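Local coordinates for protein dipicolinate synthase subunit A (Bacillus halodurans, PDB 3D4O) that probably catalyses, as one subunit of dipicolinate synthase, the NAD(P)-dependent step that makes dipicolinic acid, a spore constituent in bacilli, at residues C[131-136]-C[267-272]; C[146-151]-C[259-264]; C[180-185]-C[208-213]; C[240-245]-C[250-255]. All coordinates share one frame; numbering follows the deposited sequence. Where two conformers were deposited one is given.

The first segments of contacts 1 and 2 lie on helix 127-148 and at its end. From there the chain runs through strand 157-161 to strand 180-185, and contact 3 closes a short loop back to this strand at the end of helix 207-210. Contact 4 follows in series and joins strand 239-242 to the start of helix 252-257. Strand 261-264 then closes contact 2, and helix 268-272 closes contact 1. Contacts 3 and 4 therefore lie within the loop of contact 2, which lies within that of contact 1. Contacts 2, 3 and 4 all reach one parallel six-stranded sheet. Contact 1 packs against contact 4 through Leu268 and Leu243.

Contact 1 (C[131-136]-C[267-272]); sequences IYNSIP and GLPGIV
The CG edge of Pro136 meets CB of Pro269 at 3.8 Å, and the two side chains cross at about a right angle. Asn133 reaches the same proline from one turn earlier. Its OD1 lies 3.3 Å from CG of Pro269, against the ring carbons, close to both CG and CB. The amide gets there because CG stands anti to the backbone N of Asn133 (chi1 -174°), which carries the end of the side chain closer to helix 268-272. Next to this, CG2 of Val272 sits 3.3 Å from the carbonyl O of Pro136. The same methyl is 4.3 Å from CB of Pro136.

These residues join helix 127-148 to the short helix 268-272, which comes after the last strand of the Rossmann-type sheet. The axes of the two segments approach to 9.1 Å, and their directions differ by 54°. Gly267 is the N-cap of the short helix, with a positive phi.

Further out, Pro269 also packs on Thr137 and on Ala277 of helix 274-289. Leu268 rests on Thr141 and Met144. On the far side of helix 127-148, OG of Ser134 bonds to O of Ile131 at 2.6 Å. It meets a lone pair in the carbonyl plane, and the same oxygen also accepts from N of Ser134. OG of Ser134 has a second partner in OG of Ser169. The second subunit packs here too, with its Thr152 against Pro136 and its Ile146 against Val272.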
loop_
_atom_site.group_PDB
_atom_site.type_symbol
_atom_site.label_atom_id
_atom_site.label_comp_id
_atom_site.label_asym_id
_atom_site.label_seq_id
_atom_site.Cartn_x
_atom_site.Cartn_y
_atom_site.Cartn_z
ATOM N N ILE C 131 -5.217 11.513 17.417
ATOM C CA ILE C 131 -6.089 10.390 17.035
ATOM C C ILE C 131 -6.570 10.523 15.585
ATOM O O ILE C 131 -6.500 9.571 14.808
ATOM C CB ILE C 131 -7.238 10.180 18.018
ATOM C CG1 ILE C 131 -6.699 9.558 19.303
ATOM C CG2 ILE C 131 -8.310 9.241 17.422
ATOM C CD1 ILE C 131 -7.678 9.585 20.496
ATOM N N TYR C 132 -7.014 11.715 15.199
ATOM C CA TYR C 132 -7.453 11.907 13.812
ATOM C C TYR C 132 -6.305 11.615 12.858
ATOM O O TYR C 132 -6.470 11.032 11.782
ATOM C CB TYR C 132 -8.013 13.324 13.539
ATOM C CG TYR C 132 -9.375 13.511 14.125
ATOM C CD1 TYR C 132 -10.440 12.725 13.712
ATOM C CD2 TYR C 132 -9.608 14.463 15.088
ATOM C CE1 TYR C 132 -11.696 12.892 14.263
ATOM C CE2 TYR C 132 -10.845 14.629 15.636
ATOM C CZ TYR C 132 -11.875 13.843 15.239
ATOM O OH TYR C 132 -13.100 14.048 15.817
ATOM N N ASN C 133 -5.114 11.988 13.284
ATOM C CA ASN C 133 -3.928 11.898 12.412
ATOM C C ASN C 133 -3.414 10.457 12.298
ATOM O O ASN C 133 -2.679 10.118 11.360
ATOM C CB ASN C 133 -2.853 12.869 12.933
ATOM C CG ASN C 133 -1.648 12.960 12.036
ATOM O OD1 ASN C 133 -1.719 13.476 10.909
ATOM N ND2 ASN C 133 -0.513 12.487 12.539
ATOM N N SER C 134 -3.813 9.625 13.262
ATOM C CA SER C 134 -3.452 8.197 13.287
ATOM C C SER C 134 -4.121 7.467 12.135
ATOM O O SER C 134 -3.653 6.407 11.721
ATOM C CB SER C 134 -3.839 7.463 14.581
ATOM O OG SER C 134 -5.246 7.282 14.728
ATOM N N ILE C 135 -5.207 8.039 11.616
ATOM C CA ILE C 135 -5.968 7.389 10.523
ATOM C C ILE C 135 -5.148 7.392 9.209
ATOM O O ILE C 135 -4.833 6.337 8.656
ATOM C CB ILE C 135 -7.366 7.975 10.346
ATOM C CG1 ILE C 135 -8.169 7.728 11.631
ATOM C CG2 ILE C 135 -8.082 7.314 9.171
ATOM C CD1 ILE C 135 -9.517 8.399 11.660
ATOM N N PRO C 136 -4.774 8.572 8.709
ATOM C CA PRO C 136 -3.932 8.480 7.535
ATOM C C PRO C 136 -2.564 7.833 7.805
ATOM O O PRO C 136 -1.960 7.265 6.898
ATOM C CB PRO C 136 -3.757 9.947 7.092
ATOM C CG PRO C 136 -4.028 10.770 8.385
ATOM C CD PRO C 136 -5.125 9.952 9.058
ATOM N N GLY C 267 5.922 11.447 8.451
ATOM C CA GLY C 267 5.201 12.279 7.500
ATOM C C GLY C 267 4.196 11.578 6.616
ATOM O O GLY C 267 3.731 12.156 5.644
ATOM N N LEU C 268 3.836 10.353 6.985
ATOM C CA LEU C 268 2.876 9.561 6.167
ATOM C C LEU C 268 1.570 10.299 5.839
ATOM O O LEU C 268 1.075 10.192 4.727
ATOM C CB LEU C 268 2.577 8.182 6.786
ATOM C CG LEU C 268 3.704 7.157 6.628
ATOM C CD1 LEU C 268 3.427 5.892 7.420
ATOM C CD2 LEU C 268 3.879 6.824 5.164
ATOM N N PRO C 269 0.981 11.026 6.813
ATOM C CA PRO C 269 -0.266 11.753 6.485
ATOM C C PRO C 269 -0.086 12.802 5.388
ATOM O O PRO C 269 -0.977 13.027 4.566
ATOM C CB PRO C 269 -0.648 12.395 7.832
ATOM C CG PRO C 269 -0.078 11.425 8.847
ATOM C CD PRO C 269 1.274 11.095 8.255
ATOM N N GLY C 270 1.103 13.386 5.329
ATOM C CA GLY C 270 1.393 14.411 4.323
ATOM C C GLY C 270 1.596 13.753 2.973
ATOM O O GLY C 270 1.426 14.339 1.920
ATOM N N ILE C 271 1.959 12.491 3.021
ATOM C CA ILE C 271 2.220 11.727 1.781
ATOM C C ILE C 271 0.944 11.072 1.241
ATOM O O ILE C 271 0.687 11.083 0.039
ATOM C CB ILE C 271 3.277 10.643 2.022
ATOM C CG1 ILE C 271 4.641 11.301 2.155
ATOM C CG2 ILE C 271 3.280 9.623 0.894
ATOM C CD1 ILE C 271 5.684 10.446 2.927
ATOM N N VAL C 272 0.128 10.530 2.140
ATOM C CA VAL C 272 -1.040 9.786 1.688
ATOM C C VAL C 272 -2.383 10.466 1.818
ATOM O O VAL C 272 -3.299 10.095 1.134
ATOM C CB VAL C 272 -1.126 8.371 2.332
ATOM C CG1 VAL C 272 0.144 7.569 1.987
ATOM C CG2 VAL C 272 -1.414 8.437 3.861
#

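Contact 2 (C[146-151]-C[259-264]); sequences IQHTDF and GIKALL
The last strand of the parallel Rossmann-type sheet, 261-264, meets the chain near the end of the long helix that begins at 127, at the protein surface. His148 carries the contact. Its ring receives two side chains from the strand. NZ of Lys261 donates a hydrogen bond to ND1 of His148 at 2.9 Å. The ammonium group comes in at the ring edge, but tilted 28° out of the ring plane. CG of Lys261 stands anti to the backbone N (chi1 -176°) and the chain is extended beyond it, so the full length of the lysine is spent on reaching the ring. The two side chains cross at about a right angle. Leu263, two residues on, places CD1 over one face of the imidazole, 4.4 Å from NE2 of His148.

Phe239, on the neighbouring strand, also meets the His148 ring, with the planes at about 45°. It touches both Lys261 and Leu263 as well. An alanine in place of His148 would probably leave the Lys261 ammonium without this acceptor and open a gap beside Leu263 and Phe239. Two residues on from His148, Asp150 makes a backbone hydrogen bond to the second subunit.

Since ND1 of His148 accepts from a lysine, it should carry no proton in this arrangement. The nearby positive charge would be expected to disfavour a doubly protonated imidazole.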
loop_
_atom_site.group_PDB
_atom_site.type_symbol
_atom_site.label_atom_id
_atom_site.label_comp_id
_atom_site.label_asym_id
_atom_site.label_seq_id
_atom_site.Cartn_x
_atom_site.Cartn_y
_atom_site.Cartn_z
ATOM N N ILE C 146 2.262 -3.330 2.272
ATOM C CA ILE C 146 1.847 -3.998 1.048
ATOM C C ILE C 146 2.920 -3.812 -0.032
ATOM O O ILE C 146 3.328 -4.770 -0.728
ATOM C CB ILE C 146 0.467 -3.493 0.547
ATOM C CG1 ILE C 146 -0.632 -3.879 1.561
ATOM C CG2 ILE C 146 0.179 -4.021 -0.887
ATOM C CD1 ILE C 146 -1.981 -3.274 1.260
ATOM N N GLN C 147 3.379 -2.580 -0.189
ATOM C CA GLN C 147 4.397 -2.258 -1.223
ATOM C C GLN C 147 5.709 -2.987 -1.112
ATOM O O GLN C 147 6.332 -3.315 -2.128
ATOM C CB GLN C 147 4.828 -0.773 -1.172
ATOM C CG GLN C 147 3.913 0.164 -1.854
ATOM C CD GLN C 147 4.279 1.636 -1.757
ATOM O OE1 GLN C 147 5.141 2.029 -0.977
ATOM N NE2 GLN C 147 3.582 2.464 -2.543
ATOM N N HIS C 148 6.159 -3.151 0.121
ATOM C CA HIS C 148 7.523 -3.635 0.388
ATOM C C HIS C 148 7.659 -5.100 0.720
ATOM O O HIS C 148 8.760 -5.552 1.030
ATOM C CB HIS C 148 8.181 -2.818 1.518
ATOM C CG HIS C 148 8.485 -1.407 1.131
ATOM N ND1 HIS C 148 9.611 -1.064 0.421
ATOM C CD2 HIS C 148 7.813 -0.253 1.355
ATOM C CE1 HIS C 148 9.618 0.241 0.214
ATOM N NE2 HIS C 148 8.531 0.756 0.760
ATOM N N THR C 149 6.535 -5.815 0.676
ATOM C CA THR C 149 6.518 -7.263 0.920
ATOM C C THR C 149 6.197 -8.029 -0.361
ATOM O O THR C 149 5.551 -7.499 -1.286
ATOM C CB THR C 149 5.533 -7.639 2.015
ATOM O OG1 THR C 149 4.216 -7.227 1.612
ATOM C CG2 THR C 149 5.930 -6.964 3.343
ATOM N N ASP C 150 6.720 -9.242 -0.461
ATOM C CA ASP C 150 6.467 -10.069 -1.626
ATOM C C ASP C 150 5.424 -11.130 -1.295
ATOM O O ASP C 150 5.154 -12.017 -2.058
ATOM C CB ASP C 150 7.750 -10.668 -2.200
ATOM C CG ASP C 150 8.366 -11.746 -1.313
ATOM O OD1 ASP C 150 7.918 -11.979 -0.166
ATOM O OD2 ASP C 150 9.298 -12.378 -1.803
ATOM N N PHE C 151 4.819 -10.965 -0.147
ATOM C CA PHE C 151 3.755 -11.830 0.364
ATOM C C PHE C 151 2.584 -10.963 0.815
ATOM O O PHE C 151 2.720 -9.748 1.013
ATOM C CB PHE C 151 4.263 -12.691 1.552
ATOM C CG PHE C 151 4.898 -11.882 2.659
ATOM C CD1 PHE C 151 4.129 -11.274 3.635
ATOM C CD2 PHE C 151 6.270 -11.719 2.713
ATOM C CE1 PHE C 151 4.715 -10.501 4.655
ATOM C CE2 PHE C 151 6.850 -10.964 3.720
ATOM C CZ PHE C 151 6.070 -10.356 4.697
ATOM N N GLY C 259 20.797 -7.764 7.778
ATOM C CA GLY C 259 19.957 -7.757 6.590
ATOM C C GLY C 259 18.456 -7.696 6.796
ATOM O O GLY C 259 17.678 -8.144 5.950
ATOM N N ILE C 260 18.037 -7.183 7.939
ATOM C CA ILE C 260 16.613 -6.955 8.163
ATOM C C ILE C 260 16.303 -5.567 7.607
ATOM O O ILE C 260 16.995 -4.612 7.923
ATOM C CB ILE C 260 16.216 -6.966 9.650
ATOM C CG1 ILE C 260 16.501 -8.318 10.299
ATOM C CG2 ILE C 260 14.742 -6.624 9.792
ATOM C CD1 ILE C 260 15.613 -9.429 9.840
ATOM N N LYS C 261 15.307 -5.484 6.737
ATOM C CA LYS C 261 14.848 -4.192 6.178
ATOM C C LYS C 261 14.011 -3.439 7.210
ATOM O O LYS C 261 12.920 -3.860 7.601
ATOM C CB LYS C 261 14.008 -4.395 4.913
ATOM C CG LYS C 261 13.584 -3.096 4.239
ATOM C CD LYS C 261 12.981 -3.365 2.864
ATOM C CE LYS C 261 12.736 -2.066 2.066
ATOM N NZ LYS C 261 12.269 -2.317 0.670
ATOM N N ALA C 262 14.551 -2.320 7.644
ATOM C CA ALA C 262 13.927 -1.472 8.653
ATOM C C ALA C 262 13.947 -0.020 8.203
ATOM O O ALA C 262 14.974 0.490 7.805
ATOM C CB ALA C 262 14.662 -1.633 9.976
ATOM N N LEU C 263 12.795 0.629 8.282
ATOM C CA LEU C 263 12.651 2.024 7.869
ATOM C C LEU C 263 12.006 2.915 8.938
ATOM O O LEU C 263 11.045 2.519 9.611
ATOM C CB LEU C 263 11.795 2.106 6.589
ATOM C CG LEU C 263 12.192 1.347 5.313
ATOM C CD1 LEU C 263 11.118 1.515 4.271
ATOM C CD2 LEU C 263 13.508 1.849 4.768
ATOM N N LEU C 264 12.567 4.113 9.079
ATOM C CA LEU C 264 12.035 5.152 9.961
ATOM C C LEU C 264 11.154 5.993 9.036
ATOM O O LEU C 264 11.648 6.702 8.177
ATOM C CB LEU C 264 13.174 5.978 10.601
ATOM C CG LEU C 264 12.817 7.050 11.636
ATOM C CD1 LEU C 264 12.142 6.464 12.857
ATOM C CD2 LEU C 264 14.067 7.803 12.057
#

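Contact 3 (C[180-185]-C[208-213]); sequences KVKVGA and AQELRD
Lys182 runs its aliphatic end across the carbonyl of Glu210, with CE 3.6 Å from O of Glu210. NZ of Lys182 then donates to that same oxygen at 2.6 Å. The bond lies in the carbonyl plane and meets a lone pair, with a C=O...donor angle of 137°. CG of Lys182 lies between the backbone N and the carbonyl carbon (chi1 57°), and the bend of the chain at chi3 (68°) turns the ammonium group toward the end of helix 207-210.

Two carboxylates stand near the same nitrogen. OE1 of Glu210 is 3.4 Å from NZ of Lys182, a salt bridge with a weak hydrogen bond. OD1 of Asp213 makes a long salt bridge of 3.7 Å to NZ of Lys182. The bend of Glu210 at chi2 folds its carboxylate back beside its own backbone. OE2 of Glu210 takes a weak bond from NE2 of Gln209. A methionine in place of Lys182 would probably leave the carbonyl of Glu210 without this donor and the two carboxylates without the charge between them.

Strand 200-203 runs beside the contact, with Glu200 and Phe202 touching both Lys182 and Glu210. O of Asp213 bonds to ND2 of Asn157. A strand lysine here ties the parallel sheet of a Rossmann-type domain to the turn that leads from helix 207-210 into strand 216-219.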
loop_
_atom_site.group_PDB
_atom_site.type_symbol
_atom_site.label_atom_id
_atom_site.label_comp_id
_atom_site.label_asym_id
_atom_site.label_seq_id
_atom_site.Cartn_x
_atom_site.Cartn_y
_atom_site.Cartn_z
ATOM N N LYS C 180 -2.609 -11.605 11.187
ATOM C CA LYS C 180 -2.690 -12.200 12.531
ATOM C C LYS C 180 -1.826 -11.277 13.345
ATOM O O LYS C 180 -0.610 -11.311 13.295
ATOM C CB LYS C 180 -2.209 -13.640 12.556
ATOM C CG LYS C 180 -3.133 -14.562 11.799
ATOM C CD LYS C 180 -2.499 -15.920 11.513
ATOM C CE LYS C 180 -3.506 -16.867 10.800
ATOM N NZ LYS C 180 -4.161 -16.235 9.602
ATOM N N VAL C 181 -2.515 -10.418 14.059
ATOM C CA VAL C 181 -1.900 -9.335 14.750
ATOM C C VAL C 181 -1.648 -9.582 16.207
ATOM O O VAL C 181 -2.501 -10.029 16.956
ATOM C CB VAL C 181 -2.762 -8.067 14.659
ATOM C CG1 VAL C 181 -2.141 -6.964 15.502
ATOM C CG2 VAL C 181 -2.983 -7.612 13.184
ATOM N N LYS C 182 -0.433 -9.268 16.592
ATOM C CA LYS C 182 -0.074 -9.342 18.003
ATOM C C LYS C 182 0.430 -7.972 18.368
ATOM O O LYS C 182 1.043 -7.308 17.554
ATOM C CB LYS C 182 0.959 -10.424 18.300
ATOM C CG LYS C 182 2.255 -10.316 17.550
ATOM C CD LYS C 182 3.334 -11.258 18.149
ATOM C CE LYS C 182 3.035 -12.718 17.942
ATOM N NZ LYS C 182 4.086 -13.688 18.492
ATOM N N VAL C 183 0.078 -7.535 19.564
ATOM C CA VAL C 183 0.462 -6.218 20.039
ATOM C C VAL C 183 1.251 -6.324 21.348
ATOM O O VAL C 183 0.859 -6.997 22.313
ATOM C CB VAL C 183 -0.760 -5.261 20.200
ATOM C CG1 VAL C 183 -0.261 -3.792 20.511
ATOM C CG2 VAL C 183 -1.661 -5.251 18.946
ATOM N N GLY C 184 2.387 -5.661 21.343
ATOM C CA GLY C 184 3.271 -5.611 22.514
ATOM C C GLY C 184 3.129 -4.323 23.294
ATOM O O GLY C 184 3.077 -3.242 22.728
ATOM N N ALA C 185 3.020 -4.458 24.606
ATOM C CA ALA C 185 2.898 -3.277 25.510
ATOM C C ALA C 185 3.240 -3.670 26.923
ATOM O O ALA C 185 3.265 -4.826 27.262
ATOM C CB ALA C 185 1.475 -2.690 25.465
ATOM N N ALA C 208 11.708 -10.359 22.151
ATOM C CA ALA C 208 12.672 -11.242 21.468
ATOM C C ALA C 208 12.047 -12.576 21.177
ATOM O O ALA C 208 12.203 -13.155 20.109
ATOM C CB ALA C 208 13.957 -11.440 22.307
ATOM N N GLN C 209 11.327 -13.070 22.157
ATOM C CA GLN C 209 10.654 -14.376 22.030
ATOM C C GLN C 209 9.470 -14.248 21.109
ATOM O O GLN C 209 9.255 -15.055 20.209
ATOM C CB GLN C 209 10.208 -14.874 23.412
ATOM C CG GLN C 209 9.167 -15.975 23.429
ATOM C CD GLN C 209 8.657 -16.229 24.867
ATOM O OE1 GLN C 209 9.453 -16.293 25.827
ATOM N NE2 GLN C 209 7.337 -16.340 25.018
ATOM N N GLU C 210 8.735 -13.176 21.284
ATOM C CA GLU C 210 7.448 -13.053 20.579
ATOM C C GLU C 210 7.542 -12.678 19.104
ATOM O O GLU C 210 6.631 -13.006 18.312
ATOM C CB GLU C 210 6.518 -12.112 21.344
ATOM C CG GLU C 210 6.235 -12.651 22.737
ATOM C CD GLU C 210 5.478 -13.962 22.702
ATOM O OE1 GLU C 210 4.665 -14.177 21.758
ATOM O OE2 GLU C 210 5.693 -14.764 23.627
ATOM N N LEU C 211 8.668 -12.099 18.720
ATOM C CA LEU C 211 8.838 -11.599 17.340
ATOM C C LEU C 211 9.605 -12.514 16.417
ATOM O O LEU C 211 9.937 -12.138 15.289
ATOM C CB LEU C 211 9.515 -10.217 17.320
ATOM C CG LEU C 211 8.779 -9.044 17.986
ATOM C CD1 LEU C 211 9.476 -7.725 17.638
ATOM C CD2 LEU C 211 7.337 -8.999 17.603
ATOM N N ARG C 212 9.917 -13.701 16.910
ATOM C CA ARG C 212 10.728 -14.644 16.142
ATOM C C ARG C 212 10.013 -15.225 14.929
ATOM O O ARG C 212 10.654 -15.776 14.036
ATOM C CB ARG C 212 11.360 -15.726 17.036
ATOM C CG ARG C 212 10.466 -16.720 17.706
ATOM C CD ARG C 212 11.216 -17.315 18.901
ATOM N N ASP C 213 8.697 -15.058 14.877
ATOM C CA ASP C 213 7.919 -15.558 13.737
ATOM C C ASP C 213 7.147 -14.458 13.024
ATOM O O ASP C 213 6.287 -14.708 12.180
ATOM C CB ASP C 213 6.959 -16.673 14.160
ATOM C CG ASP C 213 5.942 -16.222 15.193
ATOM O OD1 ASP C 213 6.052 -15.074 15.680
ATOM O OD2 ASP C 213 5.035 -17.024 15.521
#

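Contact 4 (C[240-245]-C[250-255]); sequences VIDLAS and TDFRYA
The carboxylate of Asp242 approaches the far end of the Phe252 ring obliquely. Its OD2 is 3.5 Å from CZ of Phe252, and the carboxylate and ring planes are 33° apart. CB of Thr250 lies over one face of the ring, 3.7 Å above the plane and offset toward the rim. The ring also packs on Ala262 and Leu264 of the next strand.

Asp242 stands at the end of strand 239-242. Its CG is anti to the backbone N (chi1 -160°), which sends the carboxylate across to the segment 250-255. OG1 of Thr250 donates to OD2 of Asp242 at 3.0 Å. The hydroxyl comes from above the carboxylate plane, 55° out of it. The same OD2 accepts from the backbone N of Gly249. The other oxygen, OD1 of Asp242, takes the N of Ala244 at 3.0 Å on its anti side, tilted out of the carboxylate plane, which makes an Asx turn. It also accepts from ND2 of Asn219. Two residues earlier on the strand, CG1 of Val240 lies 3.9 Å from OG1 of Thr250.

The contact closes the strand-to-helix turn of the beta-alpha-beta unit formed by strand 239-242, helix 252-257 and strand 261-264. Asp251 is the N-cap of the helix, and its OD1 accepts from N of Tyr254 at 3.1 Å.

Asp242 is buried, and each of its carboxylate oxygens has two donors. Four neutral donors around one carboxylate would probably stabilise its negative charge, and are likely to hold it against turning.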
loop_
_atom_site.group_PDB
_atom_site.type_symbol
_atom_site.label_atom_id
_atom_site.label_comp_id
_atom_site.label_asym_id
_atom_site.label_seq_id
_atom_site.Cartn_x
_atom_site.Cartn_y
_atom_site.Cartn_z
ATOM N N VAL C 240 10.449 -4.090 9.178
ATOM C CA VAL C 240 10.196 -3.258 10.355
ATOM C C VAL C 240 9.866 -1.839 9.913
ATOM O O VAL C 240 10.673 -1.191 9.281
ATOM C CB VAL C 240 11.407 -3.139 11.303
ATOM C CG1 VAL C 240 11.092 -2.101 12.401
ATOM C CG2 VAL C 240 11.815 -4.512 11.909
ATOM N N ILE C 241 8.669 -1.387 10.249
ATOM C CA ILE C 241 8.239 -0.032 9.934
ATOM C C ILE C 241 8.210 0.741 11.248
ATOM O O ILE C 241 7.418 0.425 12.131
ATOM C CB ILE C 241 6.852 -0.000 9.241
ATOM C CG1 ILE C 241 6.890 -0.679 7.857
ATOM C CG2 ILE C 241 6.404 1.436 8.992
ATOM C CD1 ILE C 241 5.492 -0.745 7.145
ATOM N N ASP C 242 9.125 1.697 11.393
ATOM C CA ASP C 242 9.249 2.498 12.629
ATOM C C ASP C 242 8.591 3.867 12.490
ATOM O O ASP C 242 9.046 4.761 11.759
ATOM C CB ASP C 242 10.691 2.615 13.061
ATOM C CG ASP C 242 10.832 2.976 14.515
ATOM O OD1 ASP C 242 9.842 3.385 15.157
ATOM O OD2 ASP C 242 11.958 2.858 15.010
ATOM N N LEU C 243 7.472 3.976 13.201
ATOM C CA LEU C 243 6.634 5.136 13.178
ATOM C C LEU C 243 6.987 6.085 14.308
ATOM O O LEU C 243 6.523 7.210 14.313
ATOM C CB LEU C 243 5.149 4.735 13.280
ATOM C CG LEU C 243 4.586 3.931 12.116
ATOM C CD1 LEU C 243 3.120 3.689 12.362
ATOM C CD2 LEU C 243 4.809 4.687 10.798
ATOM N N ALA C 244 7.799 5.633 15.257
ATOM C CA ALA C 244 8.182 6.500 16.378
ATOM C C ALA C 244 9.017 7.694 15.881
ATOM O O ALA C 244 9.789 7.607 14.907
ATOM C CB ALA C 244 8.939 5.725 17.452
ATOM N N SER C 245 8.854 8.828 16.548
ATOM C CA SER C 245 9.633 10.030 16.207
ATOM C C SER C 245 11.113 9.742 16.291
ATOM O O SER C 245 11.560 8.998 17.141
ATOM C CB SER C 245 9.298 11.201 17.144
ATOM O OG SER C 245 9.662 10.915 18.491
ATOM N N THR C 250 14.310 1.589 17.044
ATOM C CA THR C 250 14.969 0.433 16.438
ATOM C C THR C 250 16.469 0.575 16.315
ATOM O O THR C 250 16.990 1.650 16.069
ATOM C CB THR C 250 14.376 0.194 15.012
ATOM O OG1 THR C 250 12.962 0.045 15.118
ATOM C CG2 THR C 250 14.978 -1.043 14.321
ATOM N N ASP C 251 17.154 -0.543 16.493
ATOM C CA ASP C 251 18.612 -0.583 16.263
ATOM C C ASP C 251 18.843 -0.770 14.764
ATOM O O ASP C 251 19.075 -1.891 14.271
ATOM C CB ASP C 251 19.275 -1.713 17.017
ATOM C CG ASP C 251 20.804 -1.603 17.011
ATOM O OD1 ASP C 251 21.358 -0.853 16.192
ATOM O OD2 ASP C 251 21.436 -2.269 17.839
ATOM N N PHE C 252 18.730 0.353 14.062
ATOM C CA PHE C 252 18.859 0.407 12.598
ATOM C C PHE C 252 20.219 -0.045 12.119
ATOM O O PHE C 252 20.342 -0.575 11.018
ATOM C CB PHE C 252 18.564 1.805 12.028
ATOM C CG PHE C 252 17.135 2.259 12.231
ATOM C CD1 PHE C 252 16.098 1.666 11.529
ATOM C CD2 PHE C 252 16.837 3.285 13.116
ATOM C CE1 PHE C 252 14.801 2.077 11.722
ATOM C CE2 PHE C 252 15.542 3.707 13.308
ATOM C CZ PHE C 252 14.523 3.103 12.622
ATOM N N ARG C 253 21.236 0.139 12.950
ATOM C CA ARG C 253 22.571 -0.239 12.535
ATOM C C ARG C 253 22.630 -1.763 12.537
ATOM O O ARG C 253 23.130 -2.383 11.600
ATOM C CB ARG C 253 23.664 0.395 13.418
ATOM N N TYR C 254 22.067 -2.376 13.568
ATOM C CA TYR C 254 22.102 -3.846 13.659
ATOM C C TYR C 254 21.201 -4.495 12.613
ATOM O O TYR C 254 21.538 -5.521 12.028
ATOM C CB TYR C 254 21.751 -4.366 15.055
ATOM C CG TYR C 254 21.913 -5.871 15.127
ATOM C CD1 TYR C 254 23.168 -6.434 15.266
ATOM C CD2 TYR C 254 20.822 -6.728 15.004
ATOM C CE1 TYR C 254 23.345 -7.795 15.303
ATOM C CE2 TYR C 254 20.992 -8.106 15.049
ATOM C CZ TYR C 254 22.258 -8.634 15.198
ATOM O OH TYR C 254 22.455 -10.003 15.244
ATOM N N ALA C 255 20.055 -3.882 12.375
ATOM C CA ALA C 255 19.079 -4.433 11.414
ATOM C C ALA C 255 19.757 -4.563 10.073
ATOM O O ALA C 255 19.759 -5.597 9.415
ATOM C CB ALA C 255 17.853 -3.507 11.284
#